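Local structure of succinyl-CoA ligase (ADP-forming) subunit alpha (Methanosaeta concilii, 6HXI) at residues I454-A457 against A458-F461; I506-A509 against R510-P514; P514-E517 against L518-A522; A557-K560 against E561-D564; L589-R593 against L594-L598. The protein joins a CoA-ligase region to a largely helical region of the citrate synthase family in one chain and binds coenzyme A. All coordinates share one frame; numbering follows the deposited sequence. Where two conformers were deposited one is given.

Contact 1: I454-A457 against A458-F461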
loop_
_atom_site.group_PDB
_atom_site.type_symbol
_atom_site.label_atom_id
_atom_site.label_comp_id
_atom_site.label_asym_id
_atom_site.label_seq_id
_atom_site.Cartn_x
_atom_site.Cartn_y
_atom_site.Cartn_z
ATOM N N ILE B 454 14.009 -16.408 0.049
ATOM C CA ILE B 454 13.520 -17.425 0.992
ATOM C C ILE B 454 12.762 -18.467 0.223
ATOM O O ILE B 454 13.094 -19.642 0.337
ATOM C CB ILE B 454 12.680 -16.874 2.170
ATOM C CG1 ILE B 454 13.461 -15.807 2.946
ATOM C CG2 ILE B 454 12.248 -18.041 3.100
ATOM C CD1 ILE B 454 12.686 -15.117 4.102
ATOM N N ASP B 455 11.829 -18.008 -0.608
ATOM C CA ASP B 455 10.972 -18.845 -1.479
ATOM C C ASP B 455 11.798 -19.529 -2.561
ATOM O O ASP B 455 11.578 -20.687 -2.783
ATOM C CB ASP B 455 9.951 -17.970 -2.192
ATOM C CG ASP B 455 8.543 -18.250 -1.732
ATOM O OD1 ASP B 455 8.357 -19.264 -1.075
ATOM O OD2 ASP B 455 7.658 -17.448 -2.036
ATOM N N ASP B 456 12.670 -18.781 -3.230
ATOM C CA ASP B 456 13.519 -19.298 -4.310
ATOM C C ASP B 456 14.386 -20.406 -3.799
ATOM O O ASP B 456 14.504 -21.387 -4.517
ATOM C CB ASP B 456 14.438 -18.231 -4.925
ATOM C CG ASP B 456 13.815 -17.087 -5.675
ATOM O OD1 ASP B 456 12.634 -17.210 -6.072
ATOM O OD2 ASP B 456 14.524 -16.064 -5.896
ATOM N N ALA B 457 14.983 -20.261 -2.576
ATOM C CA ALA B 457 15.843 -21.297 -1.978
ATOM C C ALA B 457 15.035 -22.534 -1.674
ATOM O O ALA B 457 15.458 -23.625 -2.058
ATOM C CB ALA B 457 16.527 -20.807 -0.711
ATOM N N ALA B 458 13.869 -22.376 -1.027
ATOM C CA ALA B 458 12.981 -23.507 -0.763
ATOM C C ALA B 458 12.657 -24.258 -2.083
ATOM O O ALA B 458 12.860 -25.453 -2.148
ATOM C CB ALA B 458 11.711 -23.034 -0.065
ATOM N N ARG B 459 12.270 -23.522 -3.119
ATOM C CA ARG B 459 11.900 -23.985 -4.455
ATOM C C ARG B 459 13.020 -24.765 -5.137
ATOM O O ARG B 459 12.835 -25.935 -5.468
ATOM C CB ARG B 459 11.538 -22.747 -5.297
ATOM C CG ARG B 459 10.737 -22.995 -6.564
ATOM C CD ARG B 459 9.640 -21.945 -6.748
ATOM N NE ARG B 459 10.059 -20.577 -6.421
ATOM C CZ ARG B 459 9.242 -19.629 -5.985
ATOM N NH1 ARG B 459 9.703 -18.411 -5.738
ATOM N NH2 ARG B 459 7.952 -19.883 -5.811
ATOM N N GLU B 460 14.186 -24.117 -5.323
ATOM C CA GLU B 460 15.354 -24.665 -6.003
ATOM C C GLU B 460 15.983 -25.845 -5.311
ATOM O O GLU B 460 16.314 -26.825 -5.997
ATOM C CB GLU B 460 16.411 -23.573 -6.304
ATOM C CG GLU B 460 15.992 -22.629 -7.436
ATOM C CD GLU B 460 15.350 -23.237 -8.675
ATOM O OE1 GLU B 460 14.302 -22.718 -9.124
ATOM O OE2 GLU B 460 15.902 -24.227 -9.207
ATOM N N PHE B 461 16.178 -25.764 -3.972
ATOM C CA PHE B 461 16.758 -26.880 -3.212
ATOM C C PHE B 461 15.810 -28.081 -3.186
ATOM O O PHE B 461 16.267 -29.198 -3.375
ATOM C CB PHE B 461 17.187 -26.454 -1.795
ATOM C CG PHE B 461 18.511 -25.721 -1.743
ATOM C CD1 PHE B 461 18.598 -24.376 -2.096
ATOM C CD2 PHE B 461 19.679 -26.385 -1.397
ATOM C CE1 PHE B 461 19.827 -23.705 -2.062
ATOM C CE2 PHE B 461 20.908 -25.702 -1.355
ATOM C CZ PHE B 461 20.968 -24.371 -1.668
#
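Asp456 and Arg459 meet in a salt bridge one helical turn apart, Asp456 OD1 lying 3.2 Å from Arg459 NH1. The bridge belongs to one of two conformers of the arginine. There the oxygen sits at the guanidinium edge, in its plane, and the N-H reaches it almost along its C-O axis, with the flat groups turned 50° apart. Arg459 gets there by leaving with CG anti to the backbone N (chi1 -162°) and then bending at chi2 and chi3. The carbonyl O of Asp455 comes over one guanidinium face, near the rim. Asp455 OD2 stays 4.3 Å from Arg459 NH1, well off the plane, adding at most electrostatic attraction. Four regular helical bonds run from Ala458 N to Ile454 O through Phe461 N to Ala457 O. Ala457 O lies at the edge of the Phe461 ring, 3.2 Å from Phe461 CD1, with Ala457 CB more loosely placed at 4.4 Å. The ring packs edge-to-face on Phe474 and against helix 517-530. This is an amphipathic helix, 453-466 of the citrate synthase-like region, with an i to i+3 ion pair on its more exposed side and Ile454, Ala458 and Phe461 on its buried side.

Contact 2: I506-A509 against R510-P514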
loop_
_atom_site.group_PDB
_atom_site.type_symbol
_atom_site.label_atom_id
_atom_site.label_comp_id
_atom_site.label_asym_id
_atom_site.label_seq_id
_atom_site.Cartn_x
_atom_site.Cartn_y
_atom_site.Cartn_z
ATOM N N ILE B 506 20.068 -23.132 12.208
ATOM C CA ILE B 506 20.586 -24.474 11.984
ATOM C C ILE B 506 20.789 -25.249 13.291
ATOM O O ILE B 506 20.495 -26.461 13.322
ATOM C CB ILE B 506 21.889 -24.411 11.157
ATOM C CG1 ILE B 506 21.595 -24.067 9.683
ATOM C CG2 ILE B 506 22.703 -25.705 11.325
ATOM C CD1 ILE B 506 22.880 -24.178 8.727
ATOM N N SER B 507 21.335 -24.601 14.344
ATOM C CA SER B 507 21.571 -25.339 15.600
ATOM C C SER B 507 20.226 -25.822 16.208
ATOM O O SER B 507 20.075 -26.996 16.543
ATOM C CB SER B 507 22.454 -24.558 16.580
ATOM O OG SER B 507 21.979 -23.245 16.834
ATOM N N TYR B 508 19.224 -24.959 16.186
ATOM C CA TYR B 508 17.881 -25.331 16.624
ATOM C C TYR B 508 17.278 -26.536 15.829
ATOM O O TYR B 508 16.720 -27.434 16.443
ATOM C CB TYR B 508 16.950 -24.094 16.603
ATOM C CG TYR B 508 15.552 -24.398 17.104
ATOM C CD1 TYR B 508 15.251 -24.331 18.462
ATOM C CD2 TYR B 508 14.578 -24.908 16.248
ATOM C CE1 TYR B 508 14.007 -24.730 18.951
ATOM C CE2 TYR B 508 13.323 -25.299 16.724
ATOM C CZ TYR B 508 13.033 -25.173 18.069
ATOM O OH TYR B 508 11.817 -25.560 18.549
ATOM N N ALA B 509 17.328 -26.525 14.501
ATOM C CA ALA B 509 16.763 -27.598 13.676
ATOM C C ALA B 509 17.497 -28.900 13.869
ATOM O O ALA B 509 16.865 -29.952 14.018
ATOM C CB ALA B 509 16.763 -27.188 12.216
ATOM N N ARG B 510 18.825 -28.850 13.898
ATOM C CA ARG B 510 19.622 -30.054 14.132
ATOM C C ARG B 510 19.249 -30.682 15.484
ATOM O O ARG B 510 18.952 -31.876 15.529
ATOM C CB ARG B 510 21.130 -29.759 14.027
ATOM C CG ARG B 510 21.591 -29.547 12.585
ATOM C CD ARG B 510 23.086 -29.305 12.515
ATOM N NE ARG B 510 23.742 -30.202 11.564
ATOM C CZ ARG B 510 24.970 -30.021 11.088
ATOM N NH1 ARG B 510 25.490 -30.888 10.229
ATOM N NH2 ARG B 510 25.685 -28.968 11.460
ATOM N N ALA B 511 19.146 -29.855 16.547
ATOM C CA ALA B 511 18.783 -30.325 17.902
ATOM C C ALA B 511 17.340 -30.765 18.056
ATOM O O ALA B 511 17.114 -31.729 18.778
ATOM C CB ALA B 511 19.096 -29.240 18.923
ATOM N N ASN B 512 16.359 -30.075 17.400
ATOM C CA ASN B 512 14.931 -30.324 17.653
ATOM C C ASN B 512 14.062 -30.875 16.509
ATOM O O ASN B 512 12.984 -31.393 16.794
ATOM C CB ASN B 512 14.284 -29.026 18.178
ATOM C CG ASN B 512 14.904 -28.552 19.475
ATOM O OD1 ASN B 512 14.630 -29.079 20.554
ATOM N ND2 ASN B 512 15.821 -27.621 19.387
ATOM N N PHE B 513 14.488 -30.777 15.250
ATOM C CA PHE B 513 13.633 -31.305 14.184
ATOM C C PHE B 513 13.722 -32.800 14.065
ATOM O O PHE B 513 14.833 -33.322 13.930
ATOM C CB PHE B 513 13.953 -30.690 12.810
ATOM C CG PHE B 513 13.473 -29.297 12.504
ATOM C CD1 PHE B 513 13.164 -28.407 13.533
ATOM C CD2 PHE B 513 13.434 -28.829 11.181
ATOM C CE1 PHE B 513 12.811 -27.093 13.245
ATOM C CE2 PHE B 513 13.072 -27.535 10.902
ATOM C CZ PHE B 513 12.786 -26.666 11.936
ATOM N N PRO B 514 12.580 -33.503 13.988
ATOM C CA PRO B 514 12.634 -34.958 13.789
ATOM C C PRO B 514 13.461 -35.367 12.568
ATOM O O PRO B 514 14.235 -36.321 12.660
ATOM C CB PRO B 514 11.159 -35.344 13.672
ATOM C CG PRO B 514 10.453 -34.308 14.511
ATOM C CD PRO B 514 11.184 -33.047 14.165
#
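Arg510 opens the second segment by donating its N-H to Ile506 O, and in one of its two conformers its aliphatic stem runs beside Ile506, both side chains pointing the same way, with Arg510 CD 3.8 Å from Ile506 CG2. Leu519 and Leu523 of the next helix border this pair. Ala511 adds a backbone bond from its N to Ser507 O and rests its CB near that oxygen. Asn512, the last residue of helix 500-512, binds Tyr508 O twice: through its backbone N at 2.8 Å and through ND2 at 3.1 Å. The side-chain N-H arrives in the carbonyl plane, on a lone pair, while the backbone N-H comes in tilted from that plane. This is a helix C-terminus in the all-helical citrate synthase-like region, where a side chain supplies an additional donor to the last turn. Reaching back places Asn512 ND2 over one face of the Tyr508 ring, 3.4 Å from Tyr508 CE1, the ring and amide planes being 30° apart. The tyrosine hydroxyl is held by Tyr400 O of helix 399-412. Phe513, the first residue to leave helical geometry, still donates its N-H to Ala509 O. Its ring lies flat on Ala509, whose CB stands 3.7 Å from the centroid and 5° off the ring normal, a CH-pi contact. The edge of this ring meets the edge of Tyr508, Phe513 CE1 lying 3.9 Å from Tyr508 CE2.

Contact 3: P514-E517 against L518-A522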
loop_
_atom_site.group_PDB
_atom_site.type_symbol
_atom_site.label_atom_id
_atom_site.label_comp_id
_atom_site.label_asym_id
_atom_site.label_seq_id
_atom_site.Cartn_x
_atom_site.Cartn_y
_atom_site.Cartn_z
ATOM N N PRO B 514 12.580 -33.503 13.988
ATOM C CA PRO B 514 12.634 -34.958 13.789
ATOM C C PRO B 514 13.461 -35.367 12.568
ATOM O O PRO B 514 14.235 -36.321 12.660
ATOM C CB PRO B 514 11.159 -35.344 13.672
ATOM C CG PRO B 514 10.453 -34.308 14.511
ATOM C CD PRO B 514 11.184 -33.047 14.165
ATOM N N SER B 515 13.342 -34.610 11.453
ATOM C CA SER B 515 14.090 -34.813 10.204
ATOM C C SER B 515 14.604 -33.488 9.631
ATOM O O SER B 515 13.897 -32.485 9.678
ATOM C CB SER B 515 13.225 -35.504 9.157
ATOM O OG SER B 515 12.236 -34.624 8.652
ATOM N N THR B 516 15.834 -33.502 9.082
ATOM C CA THR B 516 16.514 -32.365 8.437
ATOM C C THR B 516 17.145 -32.868 7.120
ATOM O O THR B 516 18.323 -32.608 6.878
ATOM C CB THR B 516 17.594 -31.746 9.373
ATOM O OG1 THR B 516 18.644 -32.692 9.565
ATOM C CG2 THR B 516 17.050 -31.294 10.744
ATOM N N GLU B 517 16.382 -33.609 6.286
ATOM C CA GLU B 517 16.854 -34.169 5.006
ATOM C C GLU B 517 17.267 -33.082 3.986
ATOM O O GLU B 517 18.332 -33.188 3.363
ATOM C CB GLU B 517 15.773 -35.077 4.414
ATOM C CG GLU B 517 16.281 -36.080 3.384
ATOM C CD GLU B 517 15.238 -36.924 2.666
ATOM O OE1 GLU B 517 14.097 -36.441 2.463
ATOM O OE2 GLU B 517 15.591 -38.048 2.241
ATOM N N LEU B 518 16.436 -32.028 3.829
ATOM C CA LEU B 518 16.774 -30.975 2.888
ATOM C C LEU B 518 17.924 -30.124 3.432
ATOM O O LEU B 518 18.773 -29.669 2.649
ATOM C CB LEU B 518 15.547 -30.181 2.466
ATOM C CG LEU B 518 15.734 -29.252 1.255
ATOM C CD1 LEU B 518 16.213 -30.005 0.024
ATOM C CD2 LEU B 518 14.478 -28.452 0.984
ATOM N N LEU B 519 18.039 -30.034 4.779
ATOM C CA LEU B 519 19.167 -29.327 5.375
ATOM C C LEU B 519 20.476 -30.095 5.143
ATOM O O LEU B 519 21.473 -29.475 4.772
ATOM C CB LEU B 519 18.953 -28.966 6.849
ATOM C CG LEU B 519 20.176 -28.360 7.567
ATOM C CD1 LEU B 519 20.441 -26.914 7.111
ATOM C CD2 LEU B 519 20.002 -28.424 9.066
ATOM N N ASN B 520 20.447 -31.439 5.256
ATOM C CA ASN B 520 21.643 -32.246 5.021
ATOM C C ASN B 520 22.123 -32.120 3.565
ATOM O O ASN B 520 23.322 -31.975 3.326
ATOM C CB ASN B 520 21.466 -33.701 5.476
ATOM C CG ASN B 520 21.210 -33.897 6.967
ATOM O OD1 ASN B 520 21.650 -33.125 7.841
ATOM N ND2 ASN B 520 20.495 -34.965 7.289
ATOM N N TYR B 521 21.182 -32.087 2.608
ATOM C CA TYR B 521 21.479 -31.859 1.191
ATOM C C TYR B 521 22.057 -30.439 1.039
ATOM O O TYR B 521 23.095 -30.251 0.404
ATOM C CB TYR B 521 20.171 -32.015 0.368
ATOM C CG TYR B 521 20.354 -31.902 -1.139
ATOM C CD1 TYR B 521 20.654 -33.024 -1.912
ATOM C CD2 TYR B 521 20.216 -30.679 -1.792
ATOM C CE1 TYR B 521 20.826 -32.928 -3.290
ATOM C CE2 TYR B 521 20.389 -30.571 -3.174
ATOM C CZ TYR B 521 20.707 -31.697 -3.916
ATOM O OH TYR B 521 20.898 -31.598 -5.273
ATOM N N ALA B 522 21.395 -29.445 1.660
ATOM C CA ALA B 522 21.822 -28.047 1.562
ATOM C C ALA B 522 23.248 -27.840 2.014
ATOM O O ALA B 522 23.975 -27.099 1.343
ATOM C CB ALA B 522 20.882 -27.129 2.315
#
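Thr516 O accepts Asn520 N at 2.9 Å, and Glu517 O takes Tyr521 N in the following bond. These are the first bonds of helix 517-530, which follows the extended Ser515 with Thr516 at the N-cap. The threonine side chain makes no capping bond. The early amide groups Leu518 N and Leu519 N are instead bound by the two carboxylate oxygens of Asp550, from helix 540-555, a negative group that would be expected to suit the positive end of the helix dipole. Thr516 OG1 stands between its backbone N and carbonyl carbon (chi1 67°) and turns toward Asn520, making a weak bond of 3.5 Å to Asn520 OD1. The Asn520 side chain bends back over the first turn, with CG beside its own backbone N. Asn520 ND2 comes within 3.2 Å of Thr516 O, but at an angle too poor for a hydrogen bond. Tyr521 leads away from the contact, its hydroxyl bonded to Leu469 O. Leu519 packs on the cap residue itself: its CB lies 4.0 Å from Thr516 CB, and its CD2 branch reaches that same carbon at 4.1 Å.

Contact 4: A557-K560 against E561-D564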
loop_
_atom_site.group_PDB
_atom_site.type_symbol
_atom_site.label_atom_id
_atom_site.label_comp_id
_atom_site.label_asym_id
_atom_site.label_seq_id
_atom_site.Cartn_x
_atom_site.Cartn_y
_atom_site.Cartn_z
ATOM N N ALA B 557 1.927 -34.349 8.060
ATOM C CA ALA B 557 0.561 -34.118 7.547
ATOM C C ALA B 557 0.494 -33.415 6.171
ATOM O O ALA B 557 -0.607 -33.224 5.625
ATOM C CB ALA B 557 -0.273 -33.373 8.574
ATOM N N PHE B 558 1.658 -33.085 5.597
ATOM C CA PHE B 558 1.733 -32.463 4.288
ATOM C C PHE B 558 2.312 -33.428 3.244
ATOM O O PHE B 558 3.392 -33.976 3.456
ATOM C CB PHE B 558 2.598 -31.186 4.337
ATOM C CG PHE B 558 2.314 -30.187 5.435
ATOM C CD1 PHE B 558 1.336 -29.211 5.276
ATOM C CD2 PHE B 558 3.076 -30.171 6.597
ATOM C CE1 PHE B 558 1.115 -28.248 6.271
ATOM C CE2 PHE B 558 2.871 -29.194 7.580
ATOM C CZ PHE B 558 1.886 -28.246 7.414
ATOM N N SER B 559 1.630 -33.595 2.103
ATOM C CA SER B 559 2.119 -34.411 0.981
ATOM C C SER B 559 3.158 -33.597 0.197
ATOM O O SER B 559 3.313 -32.404 0.463
ATOM C CB SER B 559 0.965 -34.768 0.047
ATOM O OG SER B 559 0.501 -33.631 -0.661
ATOM N N LYS B 560 3.824 -34.204 -0.799
ATOM C CA LYS B 560 4.805 -33.495 -1.660
ATOM C C LYS B 560 4.152 -32.284 -2.345
ATOM O O LYS B 560 4.738 -31.213 -2.350
ATOM C CB LYS B 560 5.372 -34.449 -2.724
ATOM C CG LYS B 560 6.818 -34.866 -2.523
ATOM C CD LYS B 560 7.149 -35.908 -3.584
ATOM C CE LYS B 560 8.618 -36.166 -3.780
ATOM N NZ LYS B 560 8.842 -37.153 -4.868
ATOM N N GLU B 561 2.916 -32.466 -2.872
ATOM C CA GLU B 561 2.070 -31.486 -3.565
ATOM C C GLU B 561 1.721 -30.309 -2.642
ATOM O O GLU B 561 1.886 -29.143 -3.048
ATOM C CB GLU B 561 0.764 -32.139 -4.043
ATOM C CG GLU B 561 0.875 -33.060 -5.247
ATOM C CD GLU B 561 -0.466 -33.482 -5.843
ATOM O OE1 GLU B 561 -1.263 -34.131 -5.124
ATOM O OE2 GLU B 561 -0.710 -33.185 -7.036
ATOM N N GLU B 562 1.227 -30.622 -1.414
ATOM C CA GLU B 562 0.884 -29.645 -0.388
ATOM C C GLU B 562 2.082 -28.734 -0.100
ATOM O O GLU B 562 1.924 -27.514 -0.025
ATOM C CB GLU B 562 0.450 -30.340 0.896
ATOM C CG GLU B 562 -0.971 -30.873 0.843
ATOM C CD GLU B 562 -1.361 -31.595 2.117
ATOM O OE1 GLU B 562 -1.078 -32.810 2.203
ATOM O OE2 GLU B 562 -1.878 -30.937 3.054
ATOM N N ILE B 563 3.270 -29.331 0.028
ATOM C CA ILE B 563 4.520 -28.615 0.266
ATOM C C ILE B 563 4.835 -27.712 -0.943
ATOM O O ILE B 563 5.121 -26.520 -0.763
ATOM C CB ILE B 563 5.650 -29.602 0.653
ATOM C CG1 ILE B 563 5.321 -30.235 2.032
ATOM C CG2 ILE B 563 7.005 -28.906 0.686
ATOM C CD1 ILE B 563 6.067 -31.416 2.409
ATOM N N ASP B 564 4.667 -28.247 -2.171
ATOM C CA ASP B 564 4.916 -27.452 -3.388
ATOM C C ASP B 564 3.976 -26.242 -3.460
ATOM O O ASP B 564 4.410 -25.136 -3.815
ATOM C CB ASP B 564 4.819 -28.335 -4.649
ATOM C CG ASP B 564 6.108 -29.050 -5.043
ATOM O OD1 ASP B 564 7.213 -28.545 -4.688
ATOM O OD2 ASP B 564 6.022 -30.096 -5.725
#
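Glu562 OE1 receives the backbone N-H of Ser559 at 2.8 Å from well above its carboxylate plane, 53° out of it, although the N-H itself points fairly straight at the oxygen. The reciprocal bond runs from Glu562 N to Ser559 OG at 3.2 Å and is close to linear, at 172°. Together the two make a capping box, in which the N-cap serine and the third residue of helix 560-569 each use a side chain to satisfy the other's main-chain N-H. The serine hydroxyl adds a weak bond of 3.4 Å to the same Glu562 OE1, so that one carboxylate oxygen serves both the main chain and the side chain of the cap residue. A chi1 of 70° swings the serine hydroxyl in over the first turn. The glutamate chain is extended beyond CG and reaches backward past the helix start, bringing Glu562 OE1 to 3.5 Å from Phe558 CA. A carboxylate here would probably be stabilised by the positive end of the helix dipole. Ordinary helical bonds follow, from Ile563 N to Ser559 O and from Asp564 N to Lys560 O. Just before the cap, Phe558 CB lies 3.7 Å from Ile563 CG1, an apolar contact that fits a hydrophobic staple beside the capping box. Phe558 meets Lys395 in a cation-pi contact. Ile563 leans on Ile549, Met552 and Ser553 of helix 540-555, while Lys462 of helix 453-466 forms a salt bridge with Asp564 and also binds Lys560 O.

Contact 5: L589-R593 against L594-L598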
loop_
_atom_site.group_PDB
_atom_site.type_symbol
_atom_site.label_atom_id
_atom_site.label_comp_id
_atom_site.label_asym_id
_atom_site.label_seq_id
_atom_site.Cartn_x
_atom_site.Cartn_y
_atom_site.Cartn_z
ATOM N N LEU B 589 8.648 4.779 13.861
ATOM C CA LEU B 589 8.473 5.389 15.183
ATOM C C LEU B 589 9.733 6.121 15.628
ATOM O O LEU B 589 9.639 7.180 16.244
ATOM C CB LEU B 589 8.090 4.315 16.231
ATOM C CG LEU B 589 6.694 3.669 16.090
ATOM C CD1 LEU B 589 6.594 2.420 16.951
ATOM C CD2 LEU B 589 5.569 4.632 16.453
ATOM N N ASP B 590 10.902 5.548 15.304
ATOM C CA ASP B 590 12.214 6.102 15.601
ATOM C C ASP B 590 12.362 7.463 14.923
ATOM O O ASP B 590 12.764 8.411 15.581
ATOM C CB ASP B 590 13.325 5.126 15.185
ATOM C CG ASP B 590 14.733 5.463 15.697
ATOM O OD1 ASP B 590 14.844 6.097 16.755
ATOM O OD2 ASP B 590 15.722 5.037 15.059
ATOM N N GLN B 591 11.994 7.578 13.625
ATOM C CA GLN B 591 12.062 8.848 12.890
ATOM C C GLN B 591 11.058 9.859 13.478
ATOM O O GLN B 591 11.358 11.037 13.578
ATOM C CB GLN B 591 11.852 8.618 11.367
ATOM C CG GLN B 591 12.877 7.639 10.700
ATOM C CD GLN B 591 14.301 8.060 10.953
ATOM O OE1 GLN B 591 14.637 9.223 10.775
ATOM N NE2 GLN B 591 15.148 7.182 11.480
ATOM N N LYS B 592 9.889 9.387 13.938
ATOM C CA LYS B 592 8.915 10.235 14.578
ATOM C C LYS B 592 9.470 10.787 15.908
ATOM O O LYS B 592 9.447 12.005 16.072
ATOM C CB LYS B 592 7.552 9.516 14.671
ATOM C CG LYS B 592 6.941 9.480 13.223
ATOM C CD LYS B 592 5.505 9.068 13.078
ATOM C CE LYS B 592 5.073 8.997 11.609
ATOM N NZ LYS B 592 5.344 10.265 10.793
ATOM N N ARG B 593 10.104 9.938 16.764
ATOM C CA ARG B 593 10.741 10.381 18.019
ATOM C C ARG B 593 11.853 11.402 17.777
ATOM O O ARG B 593 11.962 12.378 18.507
ATOM C CB ARG B 593 11.267 9.183 18.843
ATOM C CG ARG B 593 10.126 8.293 19.436
ATOM C CD ARG B 593 10.689 7.224 20.415
ATOM N NE ARG B 593 11.732 6.384 19.822
ATOM C CZ ARG B 593 11.539 5.184 19.274
ATOM N NH1 ARG B 593 12.540 4.541 18.710
ATOM N NH2 ARG B 593 10.344 4.627 19.279
ATOM N N LEU B 594 12.692 11.165 16.774
ATOM C CA LEU B 594 13.794 12.040 16.404
ATOM C C LEU B 594 13.349 13.381 15.766
ATOM O O LEU B 594 14.165 14.292 15.696
ATOM C CB LEU B 594 14.745 11.309 15.396
ATOM C CG LEU B 594 15.473 10.064 15.889
ATOM C CD1 LEU B 594 16.050 9.264 14.715
ATOM C CD2 LEU B 594 16.534 10.414 16.926
ATOM N N GLY B 595 12.096 13.485 15.299
ATOM C CA GLY B 595 11.584 14.686 14.633
ATOM C C GLY B 595 12.283 14.897 13.299
ATOM O O GLY B 595 12.594 16.032 12.922
ATOM N N SER B 596 12.568 13.782 12.593
ATOM C CA SER B 596 13.278 13.778 11.306
ATOM C C SER B 596 12.586 14.593 10.256
ATOM O O SER B 596 11.360 14.591 10.189
ATOM C CB SER B 596 13.464 12.354 10.814
ATOM O OG SER B 596 14.326 11.674 11.707
ATOM N N ARG B 597 13.379 15.248 9.397
ATOM C CA ARG B 597 12.849 16.113 8.336
ATOM C C ARG B 597 12.583 15.325 7.078
ATOM O O ARG B 597 13.099 14.224 6.954
ATOM C CB ARG B 597 13.873 17.240 7.993
ATOM C CG ARG B 597 14.431 18.079 9.151
ATOM C CD ARG B 597 13.499 18.247 10.339
ATOM N NE ARG B 597 12.291 19.002 10.011
ATOM C CZ ARG B 597 11.149 18.898 10.678
ATOM N NH1 ARG B 597 11.051 18.076 11.720
ATOM N NH2 ARG B 597 10.098 19.624 10.320
ATOM N N LEU B 598 11.881 15.948 6.093
ATOM C CA LEU B 598 11.599 15.422 4.777
ATOM C C LEU B 598 12.921 15.003 4.097
ATOM O O LEU B 598 13.906 15.749 4.094
ATOM C CB LEU B 598 10.893 16.528 3.944
ATOM C CG LEU B 598 10.519 16.225 2.474
ATOM C CD1 LEU B 598 9.366 15.292 2.419
ATOM C CD2 LEU B 598 10.163 17.480 1.729
#
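A Schellman motif ends helix 571-594, with Gly595 as the first residue outside it and Gln591 and Lys592 accepting the two bonds that run back into the last turn. The bond closing the wider loop, from Ser596 N to Gln591 O, is 3.2 Å long and nearly straight. The other, Gly595 N to Lys592 O at 3.1 Å, approaches from above the carbonyl plane, 65° out of it. The positive phi of Gly595, 67°, turns the chain so that the following amide, Ser596 N-H, points back at Gln591 O. The side chains of Gln591 and Ser596 also join: Ser596 OG donates to Gln591 OE1 at 2.6 Å, the hydroxyl coming in tilted from the carbonyl plane. Gln591 bends at chi2 (-54°) to bring its amide round to the serine. Leu594 makes the last regular bond, from its N to Asp590 O, and lays CD1 against both Asp590 OD1 and Gln591 NE2, 4.0 Å from each. Beyond the turn, Arg597 NH1 holds Gly595 O at 2.8 Å, the oxygen in the guanidinium plane. Inside the helix Arg593 NH1 forms a salt bridge with Asp590 OD1, whose hydrogen bond is weak. Stronger partners lie on a third copy of the subunit, where Thr358 binds Asp590 OD1 and Tyr571 binds Arg593 NH2. Gln591 NE2 donates to Ile356 O of that copy. With OE1 taken by Ser596 and NE2 by the neighbouring subunit, the arrangement is consistent with one orientation of the Gln591 amide and probably ties the helix end to the subunit interface.

Overall arrangement
All five contacts are local turns of helices in the citrate synthase-like region, but they differ in setting. Contact 1 is the most buried and lies mid-helix; contact 4 is at the surface and starts a helix. Contacts 2, 3 and 5 are partly buried. Contacts 2 and 3 share Pro514 and frame one connection, a helix end followed by a helix start, with their helices packing on each other. Contact 3 also touches contact 1 where Phe461 meets Leu518 and Ala522. The two helix starts are capped differently, internally in contact 4 and by a carboxylate from another helix in contact 3. Contact 5, its centre 37 Å or more from the others, makes hydrogen bonds to other subunits, whereas contact 4 only brushes one.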